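Local coordinates for 33-36 kDa outer membrane protein (Acinetobacter baumannii, PDB 6GIE) that probably forms a porin-type beta-barrel channel across the outer membrane and may be associated with carbapenem susceptibility, at residues 189-197 / 209-217; 218-226 / 238-246. All coordinates share one frame; numbering follows the deposited sequence.

Overall arrangement
Interactions 1 and 2 are successive antiparallel hairpins of one barrel wall, in series along the chain, and they illustrate how a meandering beta-barrel grows by repeating a single step. Their centres lie about 9 Å apart. Strand 207-216 closes interaction 1 and strand 220-229 opens interaction 2, and these two strands are themselves paired: Phe213 O lies 2.8 Å from Gly223 N, and Glu211 O lies 2.8 Å from Lys225 N, both probable hydrogen bonds. One bound C8E lies about 7 Å from the Phe210 side chain and another about 4 Å from that of Ala238, consistent with a membrane-facing surface. The charged network of interaction 1 lies on the opposite face of the strands, probably toward the barrel interior.

Interaction 1 (189-197 / 209-217); sequences DAVTARTKY and GFEAFGVFA
Strands 190-197 and 209-216 run antiparallel at 164°, their axes approaching to 4.8 Å, as neighbouring staves of a porin-type beta-barrel. From Val191-Phe216 to Tyr197-Phe210, four hydrogen-bonded pairs are separated by non-hydrogen-bonded ones. The bond from Gly214 N to Ala193 O is almost perfectly straight, 179° at the hydrogen over 2.9 Å. On the face of Val191, Ala193 and Tyr197, the Phe216 ring presents its edge to Ala193, whose CB lies 4.1 Å from Phe216 CE2. Farther along, the Tyr197 and Phe210 side chains run side by side. A water bonded to Thr195 OG1 also gives a weak bond to Phe210 O.

The opposite face, which also holds Thr192, Phe213 and Val215, carries a salt-bridge network of Arg194, Lys196 and Glu211. With CG anti to the backbone N (chi1 -161°), Phe213 leans its ring toward Arg194: Phe213 CD1 is 3.6 Å from Arg194 CB, and Arg194 CD lies in the ring plane at its edge. The Arg194 and Glu211 side chains lie side by side, in a long salt bridge with Arg194 NH1 3.8 Å from Glu211 OE1, while Arg194 NE pairs with Glu140. The Lys196 and Glu211 side chains cross at a slant, with Lys196 CG 3.6 Å from Glu211 CG. The Lys196 amine also has Glu65 as a partner. Lys196 bends at its last torsion, and its NZ meets Glu211 OE2 at 3.1 Å from above the carboxylate plane.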
# COMPACT_ATOMS: atom_id res chain seq x y z
N ASP A 189 -9.86 13.76 -13.23
CA ASP A 189 -9.06 13.05 -14.19
C ASP A 189 -7.53 13.16 -13.91
O ASP A 189 -7.04 14.26 -13.63
CB ASP A 189 -9.35 13.62 -15.57
CG ASP A 189 -9.20 12.61 -16.66
OD1 ASP A 189 -8.78 11.46 -16.38
OD2 ASP A 189 -9.54 12.96 -17.81
N ALA A 190 -6.79 12.06 -13.99
CA ALA A 190 -5.35 12.11 -13.84
C ALA A 190 -4.63 10.88 -14.38
O ALA A 190 -5.18 9.77 -14.38
CB ALA A 190 -4.98 12.34 -12.39
N VAL A 191 -3.42 11.08 -14.87
CA VAL A 191 -2.54 10.00 -15.26
C VAL A 191 -1.73 9.70 -14.04
O VAL A 191 -1.39 10.60 -13.27
CB VAL A 191 -1.55 10.43 -16.37
CG1 VAL A 191 -0.68 9.24 -16.78
CG2 VAL A 191 -2.31 11.00 -17.56
N THR A 192 -1.38 8.43 -13.84
CA THR A 192 -0.54 8.11 -12.70
C THR A 192 0.63 7.29 -13.12
O THR A 192 0.61 6.61 -14.17
CB THR A 192 -1.30 7.29 -11.67
OG1 THR A 192 -1.69 6.04 -12.26
CG2 THR A 192 -2.53 8.07 -11.20
N ALA A 193 1.64 7.31 -12.27
CA ALA A 193 2.81 6.48 -12.51
C ALA A 193 3.25 6.03 -11.20
O ALA A 193 3.22 6.81 -10.21
CB ALA A 193 3.96 7.27 -13.15
N ARG A 194 3.74 4.79 -11.16
CA ARG A 194 4.38 4.37 -9.95
C ARG A 194 5.37 3.23 -10.09
O ARG A 194 5.33 2.38 -11.03
CB ARG A 194 3.27 4.03 -8.93
CG ARG A 194 2.53 2.74 -9.10
CD ARG A 194 1.60 2.44 -7.88
NE ARG A 194 0.88 1.20 -8.21
CZ ARG A 194 1.29 0.01 -7.85
NH1 ARG A 194 2.31 -0.15 -7.03
NH2 ARG A 194 0.64 -1.06 -8.26
N THR A 195 6.20 3.13 -9.06
CA THR A 195 7.19 2.08 -9.03
C THR A 195 7.21 1.43 -7.69
O THR A 195 6.87 2.07 -6.73
CB THR A 195 8.61 2.61 -9.31
OG1 THR A 195 9.01 3.52 -8.30
CG2 THR A 195 8.66 3.31 -10.61
N LYS A 196 7.59 0.16 -7.67
CA LYS A 196 7.78 -0.56 -6.46
C LYS A 196 8.97 -1.50 -6.50
O LYS A 196 9.14 -2.28 -7.44
CB LYS A 196 6.52 -1.42 -6.15
CG LYS A 196 6.48 -2.00 -4.71
CD LYS A 196 5.08 -2.64 -4.47
CE LYS A 196 4.96 -3.59 -3.31
NZ LYS A 196 5.16 -2.86 -2.06
N TYR A 197 9.75 -1.50 -5.41
CA TYR A 197 10.88 -2.45 -5.34
C TYR A 197 10.93 -3.11 -4.01
O TYR A 197 10.71 -2.45 -2.99
CB TYR A 197 12.26 -1.74 -5.61
CG TYR A 197 13.46 -2.69 -5.49
CD1 TYR A 197 13.74 -3.63 -6.48
CD2 TYR A 197 14.32 -2.62 -4.42
CE1 TYR A 197 14.83 -4.46 -6.37
CE2 TYR A 197 15.42 -3.45 -4.33
CZ TYR A 197 15.66 -4.35 -5.29
OH TYR A 197 16.70 -5.21 -5.16
N GLY A 209 12.46 -1.94 1.03
CA GLY A 209 11.39 -1.70 0.06
C GLY A 209 11.18 -0.24 -0.23
O GLY A 209 11.24 0.61 0.69
N PHE A 210 10.94 0.07 -1.50
CA PHE A 210 10.73 1.44 -1.91
C PHE A 210 9.50 1.45 -2.76
O PHE A 210 9.30 0.50 -3.61
CB PHE A 210 11.88 2.02 -2.80
CG PHE A 210 13.25 1.95 -2.20
CD1 PHE A 210 13.64 2.80 -1.17
CD2 PHE A 210 14.21 1.07 -2.73
CE1 PHE A 210 14.95 2.76 -0.66
CE2 PHE A 210 15.50 1.03 -2.25
CZ PHE A 210 15.86 1.85 -1.19
N GLU A 211 8.75 2.54 -2.61
CA GLU A 211 7.59 2.84 -3.47
C GLU A 211 7.53 4.35 -3.74
O GLU A 211 7.70 5.19 -2.82
CB GLU A 211 6.23 2.45 -2.80
CG GLU A 211 5.85 1.01 -2.90
CD GLU A 211 4.33 0.73 -2.82
OE1 GLU A 211 3.52 1.22 -3.67
OE2 GLU A 211 3.94 -0.05 -1.94
N ALA A 212 7.25 4.70 -4.97
CA ALA A 212 7.16 6.08 -5.41
C ALA A 212 5.95 6.21 -6.32
O ALA A 212 5.54 5.23 -6.98
CB ALA A 212 8.42 6.47 -6.17
N PHE A 213 5.38 7.41 -6.33
CA PHE A 213 4.03 7.66 -6.87
C PHE A 213 4.04 9.04 -7.38
O PHE A 213 4.49 9.99 -6.68
CB PHE A 213 2.97 7.57 -5.75
CG PHE A 213 1.55 7.35 -6.25
CD1 PHE A 213 1.16 6.15 -6.85
CD2 PHE A 213 0.57 8.34 -6.09
CE1 PHE A 213 -0.15 5.94 -7.29
CE2 PHE A 213 -0.74 8.12 -6.52
CZ PHE A 213 -1.10 6.93 -7.12
N GLY A 214 3.58 9.17 -8.63
CA GLY A 214 3.27 10.47 -9.21
C GLY A 214 1.85 10.49 -9.77
O GLY A 214 1.39 9.52 -10.37
N VAL A 215 1.18 11.61 -9.55
CA VAL A 215 -0.15 11.88 -10.03
C VAL A 215 -0.08 13.17 -10.80
O VAL A 215 0.29 14.21 -10.22
CB VAL A 215 -1.15 12.08 -8.88
CG1 VAL A 215 -2.53 12.46 -9.44
CG2 VAL A 215 -1.25 10.82 -8.05
N PHE A 216 -0.43 13.10 -12.08
CA PHE A 216 -0.20 14.19 -13.04
C PHE A 216 -1.53 14.69 -13.59
O PHE A 216 -2.24 13.95 -14.27
CB PHE A 216 0.69 13.70 -14.22
CG PHE A 216 2.03 13.19 -13.78
CD1 PHE A 216 3.12 14.05 -13.67
CD2 PHE A 216 2.20 11.86 -13.46
CE1 PHE A 216 4.35 13.57 -13.22
CE2 PHE A 216 3.43 11.38 -13.02
CZ PHE A 216 4.51 12.24 -12.92
N ALA A 217 -1.85 15.94 -13.30
CA ALA A 217 -3.17 16.52 -13.59
C ALA A 217 -2.90 17.94 -13.97
O ALA A 217 -1.93 18.18 -14.64
CB ALA A 217 -4.03 16.43 -12.34
O HOH W 1 10.34 2.13 -6.13

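Interaction 2 (218-226 / 238-246); sequences EDNAYGMKT and ASFADVSAF. With C8E ((hydroxyethyloxy)tri(ethyloxy)octane), chain E.
The Phe246 ring meets Ala221 obliquely, with Phe246 CE2 3.9 Å from Ala221 CB, while Val243 CB lies at the ring's edge, in its plane. Phe246 belongs to a turn in which its backbone N bonds to Val243 O, and this poorly ordered turn folds back beside the start of strand 220-226. A water joins the two segments here: it lies within hydrogen-bonding reach of Asn220 O and Asp242 OD1, though it has more acceptors nearby than protons, and it accepts from Ala245 N. Asp242 reaches it with CG anti to the backbone N (chi1 -175°).

Beyond the turn the pairing becomes a regular antiparallel hairpin of a beta-barrel, its short strand axes 177° apart. Hydrogen-bonded pairs form at Tyr222-Asp242, Met224-Phe240 and Thr226-Ala238, the last having Thr226 N 2.7 Å from Ala238 O. At the non-hydrogen-bonded pair between them, Gly223 CA and Ala241 CA are 4.0 Å apart. Lys225 CG rests 3.6 Å from Ala238 O. Thr226 and Ala238 touch a detergent molecule, with Thr226 CG2 3.7 Å from C8E C17 and Ala238 CB 3.6 Å from C8E O15, consistent with a membrane-facing surface. The hairpin lies between two further strands: Tyr222 touches Phe216 on strand 207-216, while Lys225 and Ser239 touch His257 on strand 252-261, and Phe240 and Asp242 touch His252 there.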
# COMPACT_ATOMS: atom_id res chain seq x y z
N GLU A 218 -3.76 18.87 -13.56
CA GLU A 218 -3.53 20.30 -13.78
C GLU A 218 -2.19 20.71 -13.16
O GLU A 218 -1.36 21.40 -13.79
CB GLU A 218 -4.65 21.12 -13.13
CG GLU A 218 -6.03 20.94 -13.77
CD GLU A 218 -6.23 21.77 -15.04
OE1 GLU A 218 -5.60 22.84 -15.17
OE2 GLU A 218 -7.03 21.34 -15.90
N ASP A 219 -2.00 20.31 -11.90
CA ASP A 219 -0.70 20.36 -11.25
C ASP A 219 -0.35 18.91 -10.84
O ASP A 219 -1.12 17.99 -11.14
CB ASP A 219 -0.73 21.33 -10.07
CG ASP A 219 -0.95 22.79 -10.52
OD1 ASP A 219 -2.02 23.10 -11.09
OD2 ASP A 219 -0.04 23.63 -10.31
N ASN A 220 0.79 18.71 -10.20
CA ASN A 220 1.28 17.36 -9.93
C ASN A 220 1.41 17.10 -8.46
O ASN A 220 1.70 18.02 -7.70
CB ASN A 220 2.67 17.17 -10.56
CG ASN A 220 2.63 17.15 -12.09
OD1 ASN A 220 1.59 16.90 -12.70
ND2 ASN A 220 3.80 17.36 -12.71
N ALA A 221 1.26 15.86 -8.05
CA ALA A 221 1.55 15.49 -6.71
C ALA A 221 2.46 14.28 -6.76
O ALA A 221 2.36 13.45 -7.63
CB ALA A 221 0.26 15.15 -5.95
N TYR A 222 3.32 14.16 -5.77
CA TYR A 222 4.30 13.09 -5.73
C TYR A 222 4.42 12.55 -4.36
O TYR A 222 4.21 13.26 -3.35
CB TYR A 222 5.70 13.62 -6.09
CG TYR A 222 5.77 14.54 -7.26
CD1 TYR A 222 5.74 14.04 -8.54
CD2 TYR A 222 5.87 15.92 -7.08
CE1 TYR A 222 5.79 14.90 -9.63
CE2 TYR A 222 5.93 16.79 -8.15
CZ TYR A 222 5.89 16.28 -9.42
OH TYR A 222 5.95 17.11 -10.50
N GLY A 223 4.85 11.31 -4.29
CA GLY A 223 5.07 10.71 -2.99
C GLY A 223 6.09 9.59 -2.98
O GLY A 223 6.26 8.91 -3.98
N MET A 224 6.73 9.36 -1.84
CA MET A 224 7.56 8.15 -1.67
C MET A 224 7.52 7.57 -0.25
O MET A 224 7.32 8.27 0.77
CB MET A 224 9.06 8.38 -2.17
CG MET A 224 9.94 9.31 -1.34
SD MET A 224 11.75 9.45 -1.71
CE MET A 224 12.02 7.97 -2.73
N LYS A 225 7.80 6.28 -0.21
CA LYS A 225 7.83 5.53 1.04
C LYS A 225 9.07 4.68 1.03
O LYS A 225 9.43 4.14 -0.02
CB LYS A 225 6.59 4.62 1.14
CG LYS A 225 6.51 3.85 2.44
CD LYS A 225 5.44 2.76 2.47
CE LYS A 225 4.67 2.85 3.80
NZ LYS A 225 3.59 3.89 3.65
N THR A 226 9.70 4.49 2.18
CA THR A 226 10.79 3.53 2.25
C THR A 226 10.57 2.63 3.43
O THR A 226 10.16 3.12 4.49
CB THR A 226 12.14 4.30 2.39
OG1 THR A 226 12.31 5.05 1.20
CG2 THR A 226 13.36 3.39 2.62
N ALA A 238 9.48 5.23 6.49
CA ALA A 238 9.18 6.62 6.41
C ALA A 238 8.59 6.97 5.06
O ALA A 238 8.74 6.21 4.09
CB ALA A 238 10.45 7.46 6.70
N SER A 239 7.94 8.11 4.98
CA SER A 239 7.24 8.50 3.78
C SER A 239 7.05 9.97 3.71
O SER A 239 7.12 10.69 4.70
CB SER A 239 5.82 7.81 3.67
OG SER A 239 5.03 8.25 4.73
N PHE A 240 6.80 10.43 2.50
CA PHE A 240 6.83 11.84 2.22
C PHE A 240 5.92 12.02 1.05
O PHE A 240 5.84 11.13 0.18
CB PHE A 240 8.24 12.38 1.87
CG PHE A 240 8.22 13.84 1.49
CD1 PHE A 240 8.25 14.86 2.48
CD2 PHE A 240 8.09 14.22 0.14
CE1 PHE A 240 8.18 16.23 2.14
CE2 PHE A 240 8.00 15.57 -0.20
CZ PHE A 240 8.04 16.57 0.80
N ALA A 241 5.23 13.14 1.02
CA ALA A 241 4.42 13.41 -0.14
C ALA A 241 4.18 14.91 -0.29
O ALA A 241 4.21 15.67 0.65
CB ALA A 241 3.10 12.62 -0.05
N ASP A 242 4.08 15.33 -1.52
CA ASP A 242 3.79 16.73 -1.83
C ASP A 242 2.40 16.70 -2.46
O ASP A 242 2.15 15.97 -3.45
CB ASP A 242 4.82 17.32 -2.81
CG ASP A 242 4.60 18.80 -3.05
OD1 ASP A 242 3.61 19.13 -3.72
OD2 ASP A 242 5.41 19.64 -2.58
N VAL A 243 1.52 17.49 -1.87
CA VAL A 243 0.12 17.44 -2.22
C VAL A 243 -0.52 18.81 -2.45
O VAL A 243 -1.72 18.86 -2.64
CB VAL A 243 -0.67 16.60 -1.19
CG1 VAL A 243 -0.10 15.17 -1.12
CG2 VAL A 243 -0.66 17.24 0.17
N SER A 244 0.24 19.90 -2.51
CA SER A 244 -0.33 21.22 -2.88
C SER A 244 -1.49 21.12 -3.91
O SER A 244 -2.49 21.85 -3.81
CB SER A 244 0.76 22.15 -3.43
OG SER A 244 2.01 21.90 -2.80
N ALA A 245 -1.36 20.20 -4.87
CA ALA A 245 -2.27 20.06 -6.00
C ALA A 245 -3.46 19.14 -5.79
O ALA A 245 -4.19 18.85 -6.74
CB ALA A 245 -1.48 19.59 -7.21
N PHE A 246 -3.67 18.66 -4.57
CA PHE A 246 -4.87 17.86 -4.24
C PHE A 246 -6.03 18.76 -3.78
O PHE A 246 -7.15 18.27 -3.56
CB PHE A 246 -4.56 16.83 -3.15
CG PHE A 246 -4.24 15.45 -3.68
CD1 PHE A 246 -5.20 14.72 -4.36
CD2 PHE A 246 -3.00 14.87 -3.45
CE1 PHE A 246 -4.92 13.45 -4.82
CE2 PHE A 246 -2.71 13.60 -3.91
CZ PHE A 246 -3.67 12.89 -4.60
C14 C8E E . 13.33 5.23 9.28
O15 C8E E . 12.98 5.23 7.90
C16 C8E E . 14.09 5.02 7.03
C17 C8E E . 13.80 5.46 5.60
O18 C8E E . 14.15 6.85 5.42
C19 C8E E . 14.32 7.26 4.06
C20 C8E E . 13.12 8.05 3.56
O21 C8E E . 13.61 9.25 2.96
O HOH W 2 1.23 18.55 -5.23